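Local coordinates for protein alpha,alpha-trehalose-phosphate synthase (UDP-forming) (Burkholderia xenovorans, PDB 5HXA) that belongs to glycosyltransferase family 20, whose members have the GT-B fold of two Rossmann-like domains facing each other across a cleft, at residues Q247-K252 / L357-Q362; D259-R264 / P341-N346; L279-Q284 / T367-G372; E287-L290 / G295-G298. All coordinates share one frame; numbering follows the deposited sequence. Where two conformers were deposited one is given.

All four contacts lie in one of the two Rossmann-like domains of the GT-B fold, the one built on the six-stranded parallel sheet. Contact 1 joins the ends of helices on one side of that sheet, and contact 2, its centre about 14 Å away, reaches from the end of helix 252-260 to edge strand 342-345. Contacts 3 and 4 share helix 279-292 on the other side, with centres about 19 Å apart. Ile342 of contact 2 packs on Phe283 of contact 3, and Pro341 on Leu290 of contact 4. Along the chain the first segments follow in numerical order; contact 4 is local, whereas contacts 1 to 3 tie theirs to chain some 77 to 105 residues later.

Contact 1: residues Q247-K252 / L357-Q362; sequences QFTDRK and LFRQSQ. With EDO (1,2-ethanediol), chain C.
Thr249 OG1 is held by two waters that donate to it and by the carbonyl of Ala245 in helix 238-247, and through the waters it reaches both Arg359 and Gln360. The first water, 2.9 Å from OG1 of Thr249, accepts from NE2 of Gln360. The second is bound more tightly by the arginine, accepting from NE of Arg359 at 2.7 Å. The torsion of Thr249 (chi1 -66°) sets OG1 beside the backbone N and leaves the methyl anti to it, where CG2 comes 3.9 Å from Gln360 NE2. Threonine suits this place because its hydroxyl serves the waters and Ala245, while the small methyl sits beside the Gln360 amide without competing for its hydrogen bond. Direct touching is light, and the two longer side chains each cross Thr249 at about a right angle. Arg359, in the last part of the helix that runs through 357-359, extends to NE, while its NH1 is held by the carbonyl of Ser383. In the Rossmann-like domain this is the surface side of the helical layer: 247-252 is the link into helix 252-260, and 357-362 leads from helix 351-359 into strand 363-366. Ser361 OG bonds back to the carbonyl O of Leu357 at 2.9 Å. On the 247-252 side the guanidinium of Arg251 lies against the ring of Phe248, its NH1 above the ring centre. Arg251 is the N-cap of the next helix, and the following amide, Lys252 N, makes a weak 3.4 Å bond to O1 of a 1,2-ethanediol that Arg255 also binds.

Contact 2: residues D259-R264 / P341-N346; sequences DGMRGR and PIQYLN
The guanidinium of Arg264 and the amide of Gln343 approach with their planes 71° apart, so the two flat groups do not stack; NH2 of Arg264 is 4.1 Å from NE2 of Gln343. A water lies at the edge of the guanidinium, in its plane, 2.8 Å from Arg264 NH2. This placing of Arg264 is tentative, since it is one of two conformers. The same water accepts from Gln343 NE2 at 2.7 Å and gives a weak bond to Gly260 O at 3.3 Å, thereby linking the end of helix 252-260 to the strand. Gln343 is well fitted to this reach: its chain runs fully extended beyond CG (chi2 -179°) and carries the amide away from a backbone whose CA lies 11.1 Å from CA of Met261. Met261, folded at every torsion, brings SD to 4.2 Å from Gln343 NE2, and the side chain also touches Ser301 of strand 300-305. In the parallel sheet of this Rossmann-like domain, strand 342-345 is an edge strand. Strand 300-305 lies between it and strand 265-270, which the turn after helix 252-260 enters, so the contact reaches past a whole strand. Gln343 faces the side of that helix, while its neighbour Ile342 packs on Phe286 of helix 279-292 on the other side. The turn from Met261 to Arg264 is a type II beta turn, closed by Arg264 N bonding Met261 O at 2.9 Å. Gly263 takes its third position with positive phi (83°), a conformation that glycine adopts easily.

Contact 3: residues L279-Q284 / T367-G372; sequences LVERFQ and TPLRDG
Arg282 packs tightly on Thr367, whereas Glu281 and Leu369 meet more loosely beside them. The contact joins the first turns of helix 279-292, which belongs to the beta-alpha-beta crossover from strand 265-270 to strand 300-305, with the loop that leaves strand 363-366 of the same Rossmann-like sheet. On the buried side the guanidinium is sandwiched: the backbone N of Thr367 lies 3.5 Å above the centre of one face and Leu279 CD2 3.6 Å from the other. That N has no hydrogen-bonding partner in the model, and the flat cation covers it. Arginine suits the place because its flat group can lie between the chain and Leu279 while its N-H groups reach outward: NH2 forms a salt bridge with Asp271 and bonds the carbonyl of Lys277, and NH1 bonds Ser269. These bonds probably fix the rotation of the group, whose chain has chi1 -97° and chi3 -116°, away from staggered values. The side chains of Arg282 and Thr367 run antiparallel alongside one another, bringing CG of Arg282 to a close 3.2 Å from OG1 of Thr367. Pro368 continues this wall, its CD 3.9 Å from Arg282 NH2. At the more exposed side, Glu281, bent at chi2, crosses Leu369 at about a right angle, and the methyl CD1 of Leu369 comes 4.0 Å from Glu281 OE2.

Contact 4: residues E287-L290 / G295-G298; sequences ERLL and GWHG
Helix 279-292 runs through 287-290, and after it the chain doubles back through a short 3-10 turn, bringing the CA of His297 to 6.4 Å from that of Leu290. The imidazole of His297 then reaches across: NE2 donates to the carbonyl O of Leu290 at 2.7 Å, with an N-H...O angle of 161°. The acceptor lies in the ring plane, but the ring comes at the carbonyl from above, 38° out of its plane. Histidine suits this place because its NE2 can stretch to a backbone oxygen while its carbons rest on a leucine. CB of Leu290 is 3.7 Å from NE2 of His297, and CD2 of Leu290 lies 4.1 Å from CD2 of His297. The ring of Phe334 meets the imidazole nearly perpendicularly, and Trp339 touches it as well. On the other flank, Leu289 offers CD1 to CD1 of Trp296 at 4.4 Å, an apolar contact that the indole extends onto Leu426 of helix 415-426. Such a link from helix to strand, here leading on to strand 300-305, is the second half of a beta-alpha-beta crossover, the repeating element of Rossmann-like domains.

Contact 1: residues Q247-K252 / L357-Q362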
# COMPACT_ATOMS: atom_id res chain seq x y z
N GLN A 247 -31.90 -19.89 -19.01
CA GLN A 247 -33.13 -19.34 -19.58
C GLN A 247 -32.85 -18.20 -20.55
O GLN A 247 -33.67 -17.93 -21.44
CB GLN A 247 -34.06 -18.85 -18.46
CG GLN A 247 -34.74 -19.97 -17.68
CD GLN A 247 -35.50 -19.45 -16.46
OE1 GLN A 247 -35.22 -18.36 -15.97
NE2 GLN A 247 -36.45 -20.24 -15.98
N PHE A 248 -31.73 -17.50 -20.39
CA PHE A 248 -31.40 -16.38 -21.26
C PHE A 248 -30.41 -16.74 -22.35
O PHE A 248 -29.93 -15.84 -23.06
CB PHE A 248 -30.88 -15.21 -20.42
CG PHE A 248 -31.97 -14.43 -19.77
CD1 PHE A 248 -32.75 -15.00 -18.79
CD2 PHE A 248 -32.25 -13.13 -20.18
CE1 PHE A 248 -33.79 -14.30 -18.20
CE2 PHE A 248 -33.29 -12.42 -19.60
CZ PHE A 248 -34.06 -13.01 -18.60
N THR A 249 -30.11 -18.03 -22.53
CA THR A 249 -29.20 -18.45 -23.58
C THR A 249 -29.76 -18.18 -24.97
O THR A 249 -28.99 -17.88 -25.90
CB THR A 249 -28.87 -19.94 -23.40
OG1 THR A 249 -28.14 -20.12 -22.18
CG2 THR A 249 -28.06 -20.48 -24.57
N ASP A 250 -31.07 -18.25 -25.14
CA ASP A 250 -31.69 -18.03 -26.46
C ASP A 250 -32.13 -16.58 -26.64
O ASP A 250 -33.27 -16.30 -27.01
CB ASP A 250 -32.87 -18.99 -26.65
N ARG A 251 -31.23 -15.65 -26.35
CA ARG A 251 -31.43 -14.23 -26.61
C ARG A 251 -30.47 -13.78 -27.70
O ARG A 251 -29.37 -14.33 -27.84
CB ARG A 251 -31.22 -13.39 -25.35
CG ARG A 251 -32.14 -13.76 -24.21
CD ARG A 251 -33.60 -13.68 -24.62
NE ARG A 251 -34.42 -14.48 -23.72
CZ ARG A 251 -35.11 -13.98 -22.70
NH1 ARG A 251 -35.81 -14.79 -21.92
NH2 ARG A 251 -35.10 -12.67 -22.46
N LYS A 252 -30.87 -12.75 -28.44
CA LYS A 252 -30.11 -12.32 -29.61
C LYS A 252 -28.65 -11.97 -29.31
O LYS A 252 -27.77 -12.41 -30.07
CB LYS A 252 -30.82 -11.15 -30.30
N LEU A 357 -24.17 -14.88 -21.01
CA LEU A 357 -22.89 -14.67 -21.68
C LEU A 357 -21.76 -15.40 -20.96
O LEU A 357 -20.89 -15.99 -21.62
CB LEU A 357 -22.57 -13.17 -21.79
CG LEU A 357 -23.58 -12.29 -22.54
CD1 LEU A 357 -23.14 -10.83 -22.51
CD2 LEU A 357 -23.77 -12.76 -23.98
N PHE A 358 -21.75 -15.38 -19.62
CA PHE A 358 -20.79 -16.19 -18.86
C PHE A 358 -20.89 -17.66 -19.26
O PHE A 358 -19.87 -18.34 -19.44
CB PHE A 358 -21.04 -16.07 -17.35
CG PHE A 358 -20.65 -14.75 -16.73
CD1 PHE A 358 -19.64 -13.96 -17.27
CD2 PHE A 358 -21.30 -14.30 -15.57
CE1 PHE A 358 -19.29 -12.75 -16.67
CE2 PHE A 358 -20.96 -13.07 -14.98
CZ PHE A 358 -19.95 -12.31 -15.53
N ARG A 359 -22.11 -18.17 -19.39
CA ARG A 359 -22.32 -19.57 -19.73
C ARG A 359 -21.72 -19.93 -21.09
O ARG A 359 -21.37 -21.09 -21.33
CB ARG A 359 -23.82 -19.87 -19.71
CG ARG A 359 -24.21 -21.35 -19.83
CD ARG A 359 -25.69 -21.47 -19.50
NE ARG A 359 -26.24 -22.82 -19.53
CZ ARG A 359 -26.44 -23.57 -18.45
NH1 ARG A 359 -26.11 -23.12 -17.24
NH2 ARG A 359 -26.96 -24.78 -18.59
N GLN A 360 -21.61 -18.95 -22.00
CA GLN A 360 -21.00 -19.18 -23.31
C GLN A 360 -19.47 -19.14 -23.27
O GLN A 360 -18.85 -19.44 -24.29
CB GLN A 360 -21.49 -18.14 -24.32
CG GLN A 360 -22.93 -18.35 -24.74
CD GLN A 360 -23.15 -19.73 -25.32
OE1 GLN A 360 -22.42 -20.15 -26.22
NE2 GLN A 360 -24.13 -20.45 -24.78
N SER A 361 -18.86 -18.78 -22.14
CA SER A 361 -17.44 -18.47 -22.08
C SER A 361 -16.65 -19.62 -21.47
O SER A 361 -16.94 -20.04 -20.34
CB SER A 361 -17.21 -17.20 -21.27
OG SER A 361 -17.99 -16.12 -21.77
N GLN A 362 -15.62 -20.08 -22.18
CA GLN A 362 -14.80 -21.19 -21.70
C GLN A 362 -13.87 -20.79 -20.55
O GLN A 362 -13.45 -21.67 -19.79
CB GLN A 362 -13.95 -21.77 -22.83
CG GLN A 362 -14.74 -22.61 -23.84
CD GLN A 362 -15.63 -21.78 -24.76
OE1 GLN A 362 -15.29 -20.65 -25.14
NE2 GLN A 362 -16.78 -22.33 -25.12
C1 EDO C . -34.17 -11.79 -27.69
O1 EDO C . -33.38 -10.59 -27.66
C2 EDO C . -34.67 -12.04 -29.10
O2 EDO C . -34.59 -13.44 -29.37
O HOH W 1 -25.42 -19.19 -22.81
O HOH W 2 -27.48 -23.14 -21.86

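Contact 2: residues D259-R264 / P341-N346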
# COMPACT_ATOMS: atom_id res chain seq x y z
N ASP A 259 -22.22 -16.95 -32.63
CA ASP A 259 -21.93 -17.02 -34.06
C ASP A 259 -20.62 -16.31 -34.40
O ASP A 259 -19.88 -16.77 -35.27
CB ASP A 259 -23.08 -16.42 -34.86
CG ASP A 259 -24.37 -17.22 -34.73
OD1 ASP A 259 -24.35 -18.34 -34.15
OD2 ASP A 259 -25.41 -16.73 -35.22
N GLY A 260 -20.33 -15.20 -33.73
CA GLY A 260 -19.08 -14.51 -34.00
C GLY A 260 -17.85 -15.23 -33.49
O GLY A 260 -16.76 -15.01 -34.02
N MET A 261 -18.01 -16.10 -32.49
CA MET A 261 -16.91 -16.80 -31.85
C MET A 261 -16.67 -18.19 -32.41
O MET A 261 -15.85 -18.93 -31.85
CB MET A 261 -17.15 -16.92 -30.34
CG MET A 261 -16.89 -15.68 -29.52
SD MET A 261 -15.20 -15.06 -29.72
CE MET A 261 -14.25 -16.42 -29.04
N ARG A 262 -17.38 -18.58 -33.47
CA ARG A 262 -17.38 -19.98 -33.89
C ARG A 262 -15.97 -20.43 -34.24
O ARG A 262 -15.24 -19.75 -34.96
CB ARG A 262 -18.31 -20.17 -35.09
N GLY A 263 -15.57 -21.57 -33.69
CA GLY A 263 -14.23 -22.07 -33.92
C GLY A 263 -13.17 -21.47 -33.01
O GLY A 263 -11.98 -21.76 -33.20
N ARG A 264 -13.56 -20.65 -32.04
CA ARG A 264 -12.61 -20.04 -31.13
C ARG A 264 -13.09 -20.23 -29.70
O ARG A 264 -14.29 -20.32 -29.43
CB ARG A 264 -12.43 -18.54 -31.41
CG ARG A 264 -11.85 -18.22 -32.79
CD ARG A 264 -11.30 -16.80 -32.83
NE ARG A 264 -12.27 -15.82 -32.34
CZ ARG A 264 -13.11 -15.14 -33.12
NH1 ARG A 264 -13.10 -15.33 -34.44
NH2 ARG A 264 -13.95 -14.27 -32.59
N PRO A 341 -8.07 -9.80 -31.51
CA PRO A 341 -7.74 -10.52 -30.26
C PRO A 341 -8.52 -10.07 -29.04
O PRO A 341 -9.00 -10.92 -28.27
CB PRO A 341 -6.23 -10.25 -30.10
CG PRO A 341 -5.74 -10.12 -31.51
CD PRO A 341 -6.85 -9.36 -32.23
N ILE A 342 -8.64 -8.77 -28.81
CA ILE A 342 -9.33 -8.21 -27.65
C ILE A 342 -10.55 -7.44 -28.15
O ILE A 342 -10.41 -6.44 -28.87
CB ILE A 342 -8.42 -7.27 -26.84
CG1 ILE A 342 -7.19 -8.04 -26.31
CG2 ILE A 342 -9.21 -6.60 -25.71
CD1 ILE A 342 -6.23 -7.14 -25.50
N GLN A 343 -11.73 -7.90 -27.77
CA GLN A 343 -12.97 -7.19 -28.06
C GLN A 343 -13.37 -6.44 -26.81
O GLN A 343 -13.87 -7.05 -25.85
CB GLN A 343 -14.07 -8.15 -28.49
CG GLN A 343 -13.89 -8.72 -29.88
CD GLN A 343 -15.02 -9.64 -30.23
OE1 GLN A 343 -16.17 -9.20 -30.36
NE2 GLN A 343 -14.72 -10.91 -30.35
N TYR A 344 -13.17 -5.14 -26.83
CA TYR A 344 -13.42 -4.28 -25.69
C TYR A 344 -14.75 -3.56 -25.90
O TYR A 344 -14.96 -2.95 -26.95
CB TYR A 344 -12.27 -3.28 -25.55
CG TYR A 344 -12.52 -2.06 -24.68
CD1 TYR A 344 -12.64 -2.18 -23.30
CD2 TYR A 344 -12.60 -0.79 -25.25
CE1 TYR A 344 -12.85 -1.05 -22.50
CE2 TYR A 344 -12.81 0.34 -24.46
CZ TYR A 344 -12.93 0.20 -23.09
OH TYR A 344 -13.13 1.32 -22.32
N LEU A 345 -15.65 -3.66 -24.92
CA LEU A 345 -16.98 -3.06 -25.03
C LEU A 345 -17.26 -2.24 -23.78
O LEU A 345 -17.24 -2.76 -22.66
CB LEU A 345 -18.07 -4.14 -25.21
CG LEU A 345 -18.03 -4.98 -26.48
CD1 LEU A 345 -17.18 -6.20 -26.26
CD2 LEU A 345 -19.43 -5.41 -26.88
N ASN A 346 -17.55 -0.96 -23.98
CA ASN A 346 -17.80 -0.02 -22.89
C ASN A 346 -19.31 0.18 -22.77
O ASN A 346 -19.88 1.18 -23.19
CB ASN A 346 -17.04 1.29 -23.15
CG ASN A 346 -17.12 2.25 -21.99
OD1 ASN A 346 -17.11 3.47 -22.19
ND2 ASN A 346 -17.20 1.72 -20.78
O HOH W 3 -16.07 -12.50 -32.04

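Contact 3: residues L279-Q284 / T367-G372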
# COMPACT_ATOMS: atom_id res chain seq x y z
N LEU A 279 -7.17 -3.99 -15.15
CA LEU A 279 -7.54 -4.40 -16.49
C LEU A 279 -6.35 -4.31 -17.44
O LEU A 279 -6.23 -5.14 -18.35
CB LEU A 279 -8.72 -3.56 -16.99
CG LEU A 279 -9.99 -3.71 -16.13
CD1 LEU A 279 -11.16 -2.85 -16.65
CD2 LEU A 279 -10.41 -5.18 -15.97
N VAL A 280 -5.45 -3.36 -17.23
CA VAL A 280 -4.23 -3.31 -18.05
C VAL A 280 -3.43 -4.60 -17.88
O VAL A 280 -2.94 -5.19 -18.86
CB VAL A 280 -3.38 -2.08 -17.70
CG1 VAL A 280 -1.99 -2.22 -18.28
CG2 VAL A 280 -4.04 -0.80 -18.22
N GLU A 281 -3.27 -5.06 -16.64
CA GLU A 281 -2.56 -6.31 -16.40
C GLU A 281 -3.29 -7.49 -17.04
O GLU A 281 -2.65 -8.40 -17.57
CB GLU A 281 -2.38 -6.55 -14.89
CG GLU A 281 -1.39 -5.59 -14.20
CD GLU A 281 -1.99 -4.22 -13.86
OE1 GLU A 281 -3.17 -3.97 -14.18
OE2 GLU A 281 -1.26 -3.39 -13.28
N ARG A 282 -4.62 -7.49 -16.98
CA ARG A 282 -5.38 -8.55 -17.64
C ARG A 282 -5.06 -8.60 -19.13
O ARG A 282 -4.82 -9.68 -19.68
CB ARG A 282 -6.88 -8.36 -17.43
CG ARG A 282 -7.40 -9.21 -16.29
CD ARG A 282 -8.85 -9.01 -16.08
NE ARG A 282 -9.10 -8.43 -14.77
CZ ARG A 282 -10.30 -8.37 -14.24
NH1 ARG A 282 -11.34 -8.85 -14.93
NH2 ARG A 282 -10.48 -7.83 -13.04
N PHE A 283 -5.05 -7.43 -19.79
CA PHE A 283 -4.73 -7.39 -21.22
C PHE A 283 -3.30 -7.85 -21.47
O PHE A 283 -3.04 -8.59 -22.43
CB PHE A 283 -4.89 -5.97 -21.78
CG PHE A 283 -6.33 -5.51 -21.93
CD1 PHE A 283 -7.37 -6.22 -21.35
CD2 PHE A 283 -6.62 -4.36 -22.64
CE1 PHE A 283 -8.70 -5.77 -21.50
CE2 PHE A 283 -7.94 -3.92 -22.80
CZ PHE A 283 -8.97 -4.63 -22.21
N GLN A 284 -2.36 -7.41 -20.63
CA GLN A 284 -0.96 -7.73 -20.86
C GLN A 284 -0.67 -9.22 -20.67
O GLN A 284 0.18 -9.78 -21.36
CB GLN A 284 -0.08 -6.88 -19.95
CG GLN A 284 0.02 -5.44 -20.47
CD GLN A 284 0.78 -4.54 -19.53
OE1 GLN A 284 1.15 -4.94 -18.43
NE2 GLN A 284 1.01 -3.30 -19.96
N THR A 367 -9.30 -11.20 -12.23
CA THR A 367 -8.04 -11.04 -11.51
C THR A 367 -7.82 -9.60 -11.07
O THR A 367 -6.80 -8.97 -11.41
CB THR A 367 -6.87 -11.53 -12.38
OG1 THR A 367 -6.83 -10.80 -13.61
CG2 THR A 367 -7.05 -13.00 -12.70
N PRO A 368 -8.74 -9.04 -10.26
CA PRO A 368 -8.52 -7.69 -9.74
C PRO A 368 -7.29 -7.62 -8.85
O PRO A 368 -6.91 -8.59 -8.20
CB PRO A 368 -9.80 -7.41 -8.95
CG PRO A 368 -10.28 -8.77 -8.51
CD PRO A 368 -9.95 -9.67 -9.67
N LEU A 369 -6.68 -6.43 -8.82
CA LEU A 369 -5.56 -6.19 -7.92
C LEU A 369 -6.00 -6.14 -6.47
O LEU A 369 -5.23 -6.51 -5.57
CB LEU A 369 -4.84 -4.89 -8.29
CG LEU A 369 -4.47 -4.82 -9.78
CD1 LEU A 369 -3.76 -3.51 -10.14
CD2 LEU A 369 -3.60 -6.01 -10.14
N ARG A 370 -7.21 -5.65 -6.21
CA ARG A 370 -7.74 -5.56 -4.86
C ARG A 370 -9.26 -5.51 -5.00
O ARG A 370 -9.77 -4.69 -5.76
CB ARG A 370 -7.19 -4.31 -4.14
CG ARG A 370 -7.20 -4.32 -2.64
CD ARG A 370 -6.42 -5.49 -2.07
NE ARG A 370 -4.97 -5.30 -2.04
CZ ARG A 370 -4.17 -5.88 -1.14
NH1 ARG A 370 -4.71 -6.65 -0.21
NH2 ARG A 370 -2.86 -5.68 -1.16
N ASP A 371 -9.97 -6.42 -4.33
CA ASP A 371 -11.43 -6.45 -4.38
C ASP A 371 -11.96 -6.99 -3.05
O ASP A 371 -11.48 -8.03 -2.58
CB ASP A 371 -11.92 -7.32 -5.55
CG ASP A 371 -13.32 -6.95 -6.03
OD1 ASP A 371 -14.21 -6.67 -5.19
OD2 ASP A 371 -13.53 -6.96 -7.26
N GLY A 372 -12.92 -6.29 -2.45
CA GLY A 372 -13.45 -6.73 -1.16
C GLY A 372 -14.04 -8.13 -1.22
O GLY A 372 -13.86 -8.94 -0.31

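Contact 4: residues E287-L290 / G295-G298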
# COMPACT_ATOMS: atom_id res chain seq x y z
N GLU A 287 -1.83 -10.83 -23.79
CA GLU A 287 -0.73 -10.66 -24.74
C GLU A 287 0.39 -11.66 -24.51
O GLU A 287 0.93 -12.24 -25.47
CB GLU A 287 -0.17 -9.23 -24.67
CG GLU A 287 1.09 -9.06 -25.54
CD GLU A 287 1.61 -7.64 -25.56
OE1 GLU A 287 1.75 -7.06 -24.46
OE2 GLU A 287 1.87 -7.10 -26.66
N ARG A 288 0.77 -11.87 -23.24
CA ARG A 288 1.85 -12.82 -22.96
C ARG A 288 1.44 -14.24 -23.35
O ARG A 288 2.27 -15.02 -23.83
CB ARG A 288 2.24 -12.75 -21.47
CG ARG A 288 3.50 -13.56 -21.14
CD ARG A 288 4.20 -13.04 -19.87
NE ARG A 288 4.66 -11.66 -20.01
CZ ARG A 288 5.39 -11.01 -19.11
NH1 ARG A 288 5.78 -11.62 -18.00
NH2 ARG A 288 5.77 -9.76 -19.34
N LEU A 289 0.17 -14.58 -23.16
CA LEU A 289 -0.31 -15.88 -23.64
C LEU A 289 -0.09 -16.01 -25.14
O LEU A 289 0.42 -17.03 -25.61
CB LEU A 289 -1.79 -16.05 -23.28
CG LEU A 289 -2.52 -17.15 -24.06
CD1 LEU A 289 -2.12 -18.55 -23.57
CD2 LEU A 289 -4.04 -16.96 -23.96
N LEU A 290 -0.46 -14.98 -25.91
CA LEU A 290 -0.29 -15.04 -27.36
C LEU A 290 1.17 -15.14 -27.76
O LEU A 290 1.49 -15.74 -28.79
CB LEU A 290 -0.94 -13.82 -28.02
CG LEU A 290 -2.45 -13.69 -27.78
CD1 LEU A 290 -2.96 -12.43 -28.48
CD2 LEU A 290 -3.19 -14.93 -28.28
N GLY A 295 0.27 -20.92 -31.28
CA GLY A 295 -0.79 -21.75 -31.82
C GLY A 295 -2.19 -21.28 -31.45
O GLY A 295 -3.17 -21.70 -32.08
N TRP A 296 -2.32 -20.43 -30.44
CA TRP A 296 -3.63 -19.90 -30.06
C TRP A 296 -4.06 -18.70 -30.90
O TRP A 296 -5.22 -18.28 -30.79
CB TRP A 296 -3.64 -19.53 -28.58
CG TRP A 296 -3.91 -20.71 -27.68
CD1 TRP A 296 -3.03 -21.30 -26.82
CD2 TRP A 296 -5.13 -21.46 -27.58
NE1 TRP A 296 -3.62 -22.37 -26.19
CE2 TRP A 296 -4.91 -22.49 -26.64
CE3 TRP A 296 -6.38 -21.36 -28.20
CZ2 TRP A 296 -5.90 -23.41 -26.29
CZ3 TRP A 296 -7.37 -22.28 -27.85
CH2 TRP A 296 -7.12 -23.29 -26.91
N HIS A 297 -3.17 -18.14 -31.73
CA HIS A 297 -3.55 -17.00 -32.55
C HIS A 297 -4.73 -17.39 -33.44
O HIS A 297 -4.68 -18.41 -34.11
CB HIS A 297 -2.38 -16.53 -33.42
CG HIS A 297 -1.24 -15.95 -32.64
ND1 HIS A 297 -0.33 -15.08 -33.19
CD2 HIS A 297 -0.85 -16.15 -31.36
CE1 HIS A 297 0.57 -14.75 -32.28
NE2 HIS A 297 0.28 -15.39 -31.16
N GLY A 298 -5.78 -16.56 -33.43
CA GLY A 298 -6.96 -16.85 -34.23
C GLY A 298 -7.85 -17.94 -33.67
O GLY A 298 -8.85 -18.29 -34.31